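Local coordinates for bacterioferritin comigratory protein (PDB 3IXR) that probably reduces hydrogen peroxide and organic hydroperoxides with a reactive cysteine, as a thioredoxin-fold peroxiredoxin of the PrxQ (bacterioferritin comigratory protein) type, at residues A[31-39]-A[111-120]. The protein carries 1 engineered substitution. Sequence-based numbering, arbitrary orientation.
Sequences LLNHPLMLS and PLVSDSDAIL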
# COMPACT_ATOMS: atom_id res chain seq x y z
N LEU A 31 -4.48 -5.69 14.28
CA LEU A 31 -4.25 -5.08 12.97
C LEU A 31 -5.28 -5.51 11.93
O LEU A 31 -5.75 -4.69 11.13
CB LEU A 31 -2.85 -5.46 12.48
CG LEU A 31 -2.48 -4.90 11.08
CD1 LEU A 31 -2.57 -3.50 11.18
CD2 LEU A 31 -1.03 -5.30 10.86
N LEU A 32 -5.63 -6.80 11.83
CA LEU A 32 -6.61 -7.27 10.85
C LEU A 32 -8.01 -6.62 10.99
O LEU A 32 -8.74 -6.54 10.04
CB LEU A 32 -6.73 -8.80 10.91
CG LEU A 32 -5.61 -9.63 10.24
CD1 LEU A 32 -5.86 -11.08 10.60
CD2 LEU A 32 -5.68 -9.42 8.76
N ASN A 33 -8.31 -6.20 12.23
CA ASN A 33 -9.66 -5.62 12.49
C ASN A 33 -9.64 -4.13 12.69
O ASN A 33 -10.67 -3.49 13.00
CB ASN A 33 -10.31 -6.36 13.66
CG ASN A 33 -10.70 -7.73 13.21
OD1 ASN A 33 -11.72 -7.92 12.55
ND2 ASN A 33 -9.83 -8.70 13.46
N HIS A 34 -8.48 -3.52 12.57
CA HIS A 34 -8.39 -2.10 12.57
C HIS A 34 -9.18 -1.41 11.43
O HIS A 34 -8.97 -1.68 10.26
CB HIS A 34 -6.89 -1.79 12.42
CG HIS A 34 -6.59 -0.34 12.18
ND1 HIS A 34 -6.87 0.64 13.10
CD2 HIS A 34 -6.17 0.30 11.05
CE1 HIS A 34 -6.53 1.83 12.59
NE2 HIS A 34 -6.12 1.65 11.35
N PRO A 35 -10.07 -0.46 11.76
CA PRO A 35 -10.85 0.18 10.73
C PRO A 35 -10.04 1.12 9.86
O PRO A 35 -9.31 1.97 10.39
CB PRO A 35 -11.92 0.95 11.55
CG PRO A 35 -11.90 0.32 12.90
CD PRO A 35 -10.44 -0.05 13.11
N LEU A 36 -10.13 0.94 8.56
CA LEU A 36 -9.35 1.73 7.56
C LEU A 36 -10.31 2.77 6.99
O LEU A 36 -11.36 2.39 6.51
CB LEU A 36 -8.92 0.83 6.40
CG LEU A 36 -8.08 -0.44 6.77
CD1 LEU A 36 -7.78 -1.32 5.55
CD2 LEU A 36 -6.84 -0.03 7.47
N MET A 37 -9.93 4.06 7.04
CA MET A 37 -10.71 5.10 6.35
C MET A 37 -10.15 5.20 4.95
O MET A 37 -8.94 5.47 4.83
CB MET A 37 -10.51 6.44 7.03
CG MET A 37 -11.15 6.52 8.40
SD MET A 37 -10.85 8.12 9.15
CE MET A 37 -11.54 9.28 7.94
N LEU A 38 -10.99 5.01 3.93
CA LEU A 38 -10.56 5.01 2.53
C LEU A 38 -11.07 6.18 1.75
O LEU A 38 -12.09 6.81 2.10
CB LEU A 38 -10.98 3.71 1.82
CG LEU A 38 -10.17 2.39 2.00
CD1 LEU A 38 -9.69 2.14 3.36
CD2 LEU A 38 -11.04 1.24 1.42
N SER A 39 -10.42 6.43 0.61
CA SER A 39 -11.00 7.38 -0.32
C SER A 39 -12.46 7.04 -0.66
O SER A 39 -12.93 5.90 -0.54
CB SER A 39 -10.13 7.45 -1.58
OG SER A 39 -9.97 6.14 -2.08
N PRO A 111 -8.56 2.02 -4.27
CA PRO A 111 -8.68 2.94 -3.17
C PRO A 111 -7.39 3.37 -2.52
O PRO A 111 -6.42 2.60 -2.60
CB PRO A 111 -9.46 2.09 -2.10
CG PRO A 111 -10.02 0.94 -2.81
CD PRO A 111 -8.97 0.65 -3.86
N LEU A 112 -7.37 4.48 -1.79
CA LEU A 112 -6.24 4.95 -0.99
C LEU A 112 -6.68 4.97 0.48
O LEU A 112 -7.74 5.60 0.77
CB LEU A 112 -5.77 6.40 -1.35
CG LEU A 112 -5.39 6.54 -2.85
CD1 LEU A 112 -5.09 8.03 -3.24
CD2 LEU A 112 -4.19 5.55 -3.22
N VAL A 113 -5.88 4.34 1.37
CA VAL A 113 -6.16 4.49 2.80
C VAL A 113 -5.68 5.80 3.34
O VAL A 113 -4.49 6.19 3.14
CB VAL A 113 -5.35 3.43 3.54
CG1 VAL A 113 -5.64 3.46 5.10
CG2 VAL A 113 -5.79 2.17 3.01
N SER A 114 -6.57 6.53 4.04
CA SER A 114 -6.14 7.72 4.78
C SER A 114 -5.74 7.23 6.15
O SER A 114 -6.65 6.97 7.02
CB SER A 114 -7.34 8.67 4.90
OG SER A 114 -7.01 9.76 5.74
N ASP A 115 -4.43 7.08 6.35
CA ASP A 115 -3.86 6.52 7.59
C ASP A 115 -3.55 7.65 8.52
O ASP A 115 -2.40 7.92 8.89
CB ASP A 115 -2.67 5.60 7.28
CG ASP A 115 -2.16 4.84 8.47
OD1 ASP A 115 -0.94 4.77 8.66
OD2 ASP A 115 -3.04 4.31 9.18
N SER A 116 -4.56 8.45 8.85
CA SER A 116 -4.25 9.74 9.46
C SER A 116 -3.86 9.61 10.92
O SER A 116 -3.40 10.61 11.51
CB SER A 116 -5.44 10.67 9.41
OG SER A 116 -6.61 10.02 9.93
N ASP A 117 -4.04 8.43 11.52
CA ASP A 117 -3.47 8.17 12.88
C ASP A 117 -2.15 7.41 12.82
O ASP A 117 -1.51 7.08 13.84
CB ASP A 117 -4.46 7.40 13.72
CG ASP A 117 -5.81 8.15 13.87
OD1 ASP A 117 -5.79 9.39 14.21
OD2 ASP A 117 -6.85 7.50 13.59
N ALA A 118 -1.69 7.20 11.60
CA ALA A 118 -0.39 6.50 11.40
C ALA A 118 -0.39 5.05 11.94
O ALA A 118 0.70 4.50 12.12
CB ALA A 118 0.85 7.29 11.87
N ILE A 119 -1.57 4.47 12.12
CA ILE A 119 -1.62 3.09 12.67
C ILE A 119 -1.07 2.07 11.69
O ILE A 119 -0.25 1.24 12.09
CB ILE A 119 -3.06 2.72 13.14
CG1 ILE A 119 -3.33 3.63 14.37
CG2 ILE A 119 -3.20 1.12 13.33
CD1 ILE A 119 -4.81 3.83 14.70
N LEU A 120 -1.47 2.13 10.39
CA LEU A 120 -0.90 1.12 9.52
C LEU A 120 0.59 1.38 9.33
O LEU A 120 1.41 0.46 9.18
CB LEU A 120 -1.47 1.21 8.10
CG LEU A 120 -2.74 0.52 7.95
CD1 LEU A 120 -3.12 0.61 6.47
CD2 LEU A 120 -2.80 -0.91 8.46
O HOH W 1 -5.55 3.09 8.95
O HOH W 2 -7.54 4.66 8.26
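H34 lays its imidazole against I119 so that the branch methyl CG2 stands over the middle of one ring face, 3.5 Å from the centroid and only 10° off the ring normal, a clear CH-pi contact. CG of H34 lies anti to the backbone N (chi1 171°), beside the carbonyl carbon, which brings the ring over against I119; I119 CD1 also comes within 3.4 Å of H34 CE1. In the ring plane, a water sits 2.9 Å from H34 NE2 and donates to OD2 of D115. That same carboxylate oxygen takes the backbone N-H of L120, on its syn side and somewhat out of the carboxylate plane, while D115 OD1 accepts from C121 N. D115 thus ties the first turn of helix 119-123 to the water beside the histidine.

Further along, water takes the place of a direct strand bond: a second molecule accepts from M37 N and donates to S114 O. Direct backbone bonds follow, with S114 N 2.7 Å from M37 O and S39 N bonded to L112 O. S39 adds its side chain to the pairing, OG taking the N-H of L112 almost straight on (172°).

On the inner side, L120 supplies both its methyls: CD2 meets L31 CD1 at 3.8 Å, and CD1 meets L36 CD2 as the side chains cross at about a right angle. L38 spreads its branches between V113 CG2 and P111 CB. Helix 96-106 lies against M37, S39 and L112. Strand 112-114 runs parallel to 86-92, and 36-38 also pairs antiparallel with 42-44, so the contact joins an N-terminal hairpin to the central sheet, consistent with the N-terminal addition to the thioredoxin fold in peroxiredoxins.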